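Local coordinates for protein cytosol aminopeptidase (Staphylococcus aureus subsp. aureus, PDB 3KZW) that probably removes amino-terminal residues, leucine among them, from peptides as a metal-dependent aminopeptidase of the cytosol aminopeptidase family, at residues I96-G101 and L112-H117; I81-F86 and F119-S124. All blocks are in the same frame, centred on the assembly; numbering follows the deposited sequence.

Contact 1 (96-101 with 112-117) and contact 2 (81-86 with 119-124) show how one helix can serve two neighbouring strands. Both draw on helix 108-124, and their strands form antiparallel neighbours of one sheet. Their centres lie about 10 Å apart. A probable hydrogen bond of 2.6 Å from Thr-97 N to Tyr-82 O ties the strands together. Ile-96 CD1 meets Ile-122 CD1 at 3.8 Å between sheet and helix, and Val-98 CB meets Ile-81 CD1 at 3.8 Å between the two strands. Along the chain, contact 1 is nested within contact 2. Both belong to the N-terminal family region, whereas the residues of the two sodium sites fall in the catalytic one.

Contact 1. Residues I96-G101 and L112-H117; sequences ITVGLG and LKIWGH
Ile-114 lays its branched side chain over one face of the strand, overlapping Val-98, the carbonyl of Gly-99 and the outer end of Leu-100. Its CG2 methyl is the shared point: Leu-100 CD2 comes within 3.8 Å of it, and Val-98 CG2 within 3.9 Å. The longer branch continues past this point, where Ile-114 CD1 lies 3.8 Å from Leu-100 CD2, so a single leucine methyl touches the tips of both isoleucine branches. Between the two partners, Ile-114 CG1 packs on Gly-99 O at 3.4 Å. Val-98 and Leu-100 each meet the isoleucine at about a right angle. On the helix, Ile-114 has CG2 opposite the backbone N and CG1 beside it (chi1 -70°), which directs CG2 to Val-98 and Leu-100 and carries CG1 past Gly-99 O. Val-98 also reaches the helix backbone, with its CG2 3.6 Å from Ile-114 O. No hydrogen bond crosses here; the buried surfaces meet through methyl packing and carbon contacts to two backbone carbonyl oxygens. The next helix residue, Trp-115, points away from the strand, stacks with Phe-137 and packs against helix 144-157, while His-117 ND1 bonds to Gly-79 O. Strand 96-101 and helix 112-117 run nearly antiparallel, at 170°, with axes 8.5 Å apart at closest. This is the first half of a beta-alpha-beta crossover: helix 108-124 returns across the sheet and leads to strand 129-133, parallel to strand 91-101 with strand 39-45 between them, in an N-terminal domain of the macro-domain-like type known from leucine aminopeptidases.

Contact 2. Residues I81-F86 and F119-S124; sequences IYTTAF and FQYIKS
Tyr-121 buries more surface than any other residue here, against Ile-81 and Thr-83, which meet different parts of the same side chain. Ile-81 sends its CG2 methyl over one face of the ring, 3.8 Å from the centroid of Tyr-121 and only 9° off the ring normal, a well-centred CH-pi contact. The methyl is nearly equidistant from the inner ring atoms, with Ile-81 CG2 to Tyr-121 CG at 3.9 Å. Further out, Thr-83 approaches from the opposite direction to the tyrosine, and its CG2 meets the phenol end obliquely, 3.3 Å from Tyr-121 OH and 3.8 Å from Tyr-121 CZ. Tyr-121 holds CG anti to the backbone N (chi1 -176°), which carries the ring toward the strand. In Thr-83, whose hydroxyl sits between the backbone N and the carbonyl carbon (chi1 58°), the methyl lies nearer the phenol oxygen than OG1 does. Strand 81-88 and strand 91-101 form a beta hairpin at one margin of the mixed sheet within the chain, and the tyrosine spans from helix 108-124 to the outer strand of that hairpin. The tyrosine hydroxyl has a weak hydrogen bond with Arg-94 NH2, on the inner strand. No hydrogen bond joins the two segments, and the contact lies near the surface, where all three of its residues stay partly exposed. At the preceding helix position, Gln-120 NE2 bonds to Ser-493 O and Ala-158 O. Just along the strand, Thr-84 OG1 and Ala-85 N exchange reciprocal hydrogen bonds with Ala-85 N and Thr-84 OG1 of a second subunit.

Contact 1. Residues I96-G101 and L112-H117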
loop_
_atom_site.group_PDB
_atom_site.type_symbol
_atom_site.label_atom_id
_atom_site.label_comp_id
_atom_site.label_asym_id
_atom_site.label_seq_id
_atom_site.Cartn_x
_atom_site.Cartn_y
_atom_site.Cartn_z
ATOM N N ILE A 96 -52.331 -17.844 -0.530
ATOM C CA ILE A 96 -50.884 -17.667 -0.543
ATOM C C ILE A 96 -50.212 -18.970 -0.968
ATOM O O ILE A 96 -50.367 -20.011 -0.324
ATOM C CB ILE A 96 -50.343 -17.179 0.819
ATOM C CG1 ILE A 96 -50.944 -15.813 1.166
ATOM C CG2 ILE A 96 -48.811 -17.094 0.796
ATOM C CD1 ILE A 96 -50.776 -15.403 2.611
ATOM N N THR A 97 -49.468 -18.889 -2.065
ATOM C CA THR A 97 -48.829 -20.040 -2.679
ATOM C C THR A 97 -47.313 -19.936 -2.563
ATOM O O THR A 97 -46.735 -18.881 -2.828
ATOM C CB THR A 97 -49.273 -20.162 -4.157
ATOM O OG1 THR A 97 -50.481 -20.928 -4.222
ATOM C CG2 THR A 97 -48.210 -20.824 -5.027
ATOM N N VAL A 98 -46.682 -21.031 -2.141
ATOM C CA VAL A 98 -45.225 -21.151 -2.181
ATOM C C VAL A 98 -44.830 -22.373 -3.015
ATOM O O VAL A 98 -45.342 -23.472 -2.803
ATOM C CB VAL A 98 -44.588 -21.172 -0.755
ATOM C CG1 VAL A 98 -45.134 -22.317 0.093
ATOM C CG2 VAL A 98 -43.065 -21.222 -0.830
ATOM N N GLY A 99 -43.937 -22.163 -3.977
ATOM C CA GLY A 99 -43.485 -23.228 -4.867
ATOM C C GLY A 99 -42.641 -24.276 -4.168
ATOM O O GLY A 99 -41.851 -23.959 -3.274
ATOM N N LEU A 100 -42.812 -25.529 -4.583
ATOM C CA LEU A 100 -42.082 -26.651 -3.992
ATOM C C LEU A 100 -41.125 -27.302 -4.984
ATOM O O LEU A 100 -40.264 -28.091 -4.591
ATOM C CB LEU A 100 -43.053 -27.702 -3.448
ATOM C CG LEU A 100 -44.235 -27.257 -2.579
ATOM C CD1 LEU A 100 -45.205 -28.407 -2.419
ATOM C CD2 LEU A 100 -43.785 -26.741 -1.220
ATOM N N GLY A 101 -41.280 -26.964 -6.262
ATOM C CA GLY A 101 -40.484 -27.561 -7.334
ATOM C C GLY A 101 -40.862 -29.008 -7.562
ATOM O O GLY A 101 -41.982 -29.417 -7.263
ATOM N N LEU A 112 -35.853 -25.481 3.548
ATOM C CA LEU A 112 -35.488 -24.255 4.266
ATOM C C LEU A 112 -35.846 -23.004 3.464
ATOM O O LEU A 112 -36.280 -21.999 4.025
ATOM C CB LEU A 112 -33.997 -24.248 4.617
ATOM C CG LEU A 112 -33.467 -25.261 5.633
ATOM C CD1 LEU A 112 -31.960 -25.138 5.749
ATOM C CD2 LEU A 112 -34.118 -25.090 7.000
ATOM N N LYS A 113 -35.658 -23.085 2.151
ATOM C CA LYS A 113 -36.001 -22.000 1.240
ATOM C C LYS A 113 -37.519 -21.816 1.145
ATOM O O LYS A 113 -38.004 -20.687 1.081
ATOM C CB LYS A 113 -35.399 -22.264 -0.145
ATOM C CG LYS A 113 -35.388 -21.054 -1.071
ATOM C CD LYS A 113 -34.799 -21.382 -2.439
ATOM C CE LYS A 113 -33.275 -21.430 -2.412
ATOM N NZ LYS A 113 -32.712 -21.823 -3.735
ATOM N N ILE A 114 -38.254 -22.931 1.143
ATOM C CA ILE A 114 -39.717 -22.923 1.063
ATOM C C ILE A 114 -40.341 -22.291 2.308
ATOM O O ILE A 114 -41.087 -21.319 2.198
ATOM C CB ILE A 114 -40.298 -24.350 0.822
ATOM C CG1 ILE A 114 -39.971 -24.834 -0.592
ATOM C CG2 ILE A 114 -41.810 -24.375 1.037
ATOM C CD1 ILE A 114 -39.986 -26.344 -0.748
ATOM N N TRP A 115 -40.028 -22.841 3.482
ATOM C CA TRP A 115 -40.559 -22.324 4.747
ATOM C C TRP A 115 -40.030 -20.922 5.044
ATOM O O TRP A 115 -40.760 -20.071 5.556
ATOM C CB TRP A 115 -40.235 -23.264 5.913
ATOM C CG TRP A 115 -40.944 -24.586 5.869
ATOM C CD1 TRP A 115 -40.370 -25.822 5.754
ATOM C CD2 TRP A 115 -42.360 -24.809 5.950
ATOM N NE1 TRP A 115 -41.337 -26.797 5.754
ATOM C CE2 TRP A 115 -42.567 -26.206 5.871
ATOM C CE3 TRP A 115 -43.473 -23.965 6.076
ATOM C CZ2 TRP A 115 -43.843 -26.778 5.918
ATOM C CZ3 TRP A 115 -44.743 -24.535 6.120
ATOM C CH2 TRP A 115 -44.914 -25.929 6.041
ATOM N N GLY A 116 -38.761 -20.694 4.711
ATOM C CA GLY A 116 -38.104 -19.409 4.926
ATOM C C GLY A 116 -38.804 -18.257 4.236
ATOM O O GLY A 116 -39.208 -17.294 4.888
ATOM N N HIS A 117 -38.956 -18.360 2.919
ATOM C CA HIS A 117 -39.615 -17.313 2.139
ATOM C C HIS A 117 -41.085 -17.128 2.516
ATOM O O HIS A 117 -41.600 -16.007 2.492
ATOM C CB HIS A 117 -39.480 -17.570 0.635
ATOM C CG HIS A 117 -38.108 -17.312 0.094
ATOM N ND1 HIS A 117 -37.664 -17.856 -1.092
ATOM C CD2 HIS A 117 -37.077 -16.580 0.580
ATOM C CE1 HIS A 117 -36.422 -17.467 -1.317
ATOM N NE2 HIS A 117 -36.041 -16.692 -0.316
#

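Contact 2. Residues I81-F86 and F119-S124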
loop_
_atom_site.group_PDB
_atom_site.type_symbol
_atom_site.label_atom_id
_atom_site.label_comp_id
_atom_site.label_asym_id
_atom_site.label_seq_id
_atom_site.Cartn_x
_atom_site.Cartn_y
_atom_site.Cartn_z
ATOM N N ILE A 81 -43.192 -16.981 -3.977
ATOM C CA ILE A 81 -44.496 -16.668 -3.408
ATOM C C ILE A 81 -45.445 -16.133 -4.478
ATOM O O ILE A 81 -45.110 -15.199 -5.208
ATOM C CB ILE A 81 -44.381 -15.656 -2.224
ATOM C CG1 ILE A 81 -43.390 -16.153 -1.158
ATOM C CG2 ILE A 81 -45.748 -15.363 -1.606
ATOM C CD1 ILE A 81 -43.786 -17.440 -0.441
ATOM N N TYR A 82 -46.621 -16.751 -4.574
ATOM C CA TYR A 82 -47.703 -16.274 -5.431
ATOM C C TYR A 82 -48.932 -16.018 -4.574
ATOM O O TYR A 82 -49.245 -16.810 -3.687
ATOM C CB TYR A 82 -48.070 -17.313 -6.490
ATOM C CG TYR A 82 -46.966 -17.701 -7.445
ATOM C CD1 TYR A 82 -46.040 -18.693 -7.109
ATOM C CD2 TYR A 82 -46.868 -17.104 -8.702
ATOM C CE1 TYR A 82 -45.027 -19.061 -7.989
ATOM C CE2 TYR A 82 -45.862 -17.467 -9.596
ATOM C CZ TYR A 82 -44.946 -18.445 -9.232
ATOM O OH TYR A 82 -43.950 -18.810 -10.111
ATOM N N THR A 83 -49.628 -14.915 -4.832
ATOM C CA THR A 83 -50.905 -14.658 -4.169
ATOM C C THR A 83 -52.012 -14.402 -5.178
ATOM O O THR A 83 -51.762 -13.879 -6.263
ATOM C CB THR A 83 -50.837 -13.491 -3.157
ATOM O OG1 THR A 83 -50.399 -12.298 -3.816
ATOM C CG2 THR A 83 -49.895 -13.824 -2.006
ATOM N N THR A 84 -53.231 -14.791 -4.812
ATOM C CA THR A 84 -54.408 -14.583 -5.655
ATOM C C THR A 84 -55.705 -14.621 -4.851
ATOM O O THR A 84 -55.758 -15.198 -3.765
ATOM C CB THR A 84 -54.483 -15.616 -6.817
ATOM O OG1 THR A 84 -55.634 -15.351 -7.630
ATOM C CG2 THR A 84 -54.554 -17.046 -6.293
ATOM N N ALA A 85 -56.743 -13.989 -5.393
ATOM C CA ALA A 85 -58.092 -14.149 -4.870
ATOM C C ALA A 85 -58.560 -15.556 -5.218
ATOM O O ALA A 85 -58.395 -16.008 -6.353
ATOM C CB ALA A 85 -59.024 -13.112 -5.466
ATOM N N PHE A 86 -59.129 -16.247 -4.237
ATOM C CA PHE A 86 -59.505 -17.644 -4.406
ATOM C C PHE A 86 -60.897 -17.905 -3.855
ATOM O O PHE A 86 -61.141 -17.747 -2.658
ATOM C CB PHE A 86 -58.474 -18.552 -3.725
ATOM C CG PHE A 86 -58.592 -20.005 -4.092
ATOM C CD1 PHE A 86 -58.355 -20.430 -5.397
ATOM C CD2 PHE A 86 -58.915 -20.953 -3.126
ATOM C CE1 PHE A 86 -58.458 -21.779 -5.738
ATOM C CE2 PHE A 86 -59.019 -22.304 -3.455
ATOM C CZ PHE A 86 -58.790 -22.719 -4.764
ATOM N N PHE A 119 -42.668 -17.774 5.629
ATOM C CA PHE A 119 -42.804 -17.097 6.922
ATOM C C PHE A 119 -42.348 -15.634 6.886
ATOM O O PHE A 119 -42.877 -14.797 7.618
ATOM C CB PHE A 119 -42.076 -17.867 8.030
ATOM C CG PHE A 119 -42.683 -19.208 8.343
ATOM C CD1 PHE A 119 -44.054 -19.337 8.574
ATOM C CD2 PHE A 119 -41.885 -20.342 8.428
ATOM C CE1 PHE A 119 -44.613 -20.580 8.867
ATOM C CE2 PHE A 119 -42.438 -21.588 8.723
ATOM C CZ PHE A 119 -43.802 -21.705 8.943
ATOM N N GLN A 120 -41.373 -15.338 6.028
ATOM C CA GLN A 120 -40.924 -13.962 5.803
ATOM C C GLN A 120 -42.016 -13.125 5.145
ATOM O O GLN A 120 -42.208 -11.963 5.499
ATOM C CB GLN A 120 -39.653 -13.933 4.954
ATOM C CG GLN A 120 -38.385 -14.244 5.734
ATOM C CD GLN A 120 -37.165 -14.408 4.849
ATOM O OE1 GLN A 120 -37.256 -14.343 3.621
ATOM N NE2 GLN A 120 -36.011 -14.626 5.470
ATOM N N TYR A 121 -42.726 -13.725 4.191
ATOM C CA TYR A 121 -43.851 -13.063 3.536
ATOM C C TYR A 121 -45.003 -12.834 4.516
ATOM O O TYR A 121 -45.579 -11.745 4.559
ATOM C CB TYR A 121 -44.329 -13.861 2.316
ATOM C CG TYR A 121 -45.438 -13.172 1.552
ATOM C CD1 TYR A 121 -45.156 -12.148 0.652
ATOM C CD2 TYR A 121 -46.772 -13.535 1.740
ATOM C CE1 TYR A 121 -46.170 -11.503 -0.046
ATOM C CE2 TYR A 121 -47.798 -12.894 1.047
ATOM C CZ TYR A 121 -47.488 -11.881 0.154
ATOM O OH TYR A 121 -48.497 -11.244 -0.534
ATOM N N ILE A 122 -45.319 -13.864 5.300
ATOM C CA ILE A 122 -46.373 -13.802 6.312
ATOM C C ILE A 122 -46.145 -12.649 7.291
ATOM O O ILE A 122 -47.076 -11.903 7.596
ATOM C CB ILE A 122 -46.508 -15.156 7.086
ATOM C CG1 ILE A 122 -46.871 -16.315 6.144
ATOM C CG2 ILE A 122 -47.527 -15.057 8.222
ATOM C CD1 ILE A 122 -48.085 -16.074 5.250
ATOM N N LYS A 123 -44.905 -12.502 7.760
ATOM C CA LYS A 123 -44.556 -11.462 8.731
ATOM C C LYS A 123 -44.555 -10.052 8.146
ATOM O O LYS A 123 -45.072 -9.122 8.769
ATOM C CB LYS A 123 -43.218 -11.762 9.420
ATOM C CG LYS A 123 -43.309 -12.810 10.534
ATOM C CD LYS A 123 -44.101 -12.301 11.744
ATOM C CE LYS A 123 -44.454 -13.433 12.697
ATOM N NZ LYS A 123 -45.217 -12.950 13.876
ATOM N N SER A 124 -43.988 -9.901 6.950
ATOM C CA SER A 124 -43.916 -8.595 6.292
ATOM C C SER A 124 -45.289 -8.096 5.848
ATOM O O SER A 124 -45.491 -6.894 5.686
ATOM C CB SER A 124 -42.957 -8.633 5.101
ATOM O OG SER A 124 -43.487 -9.416 4.050
#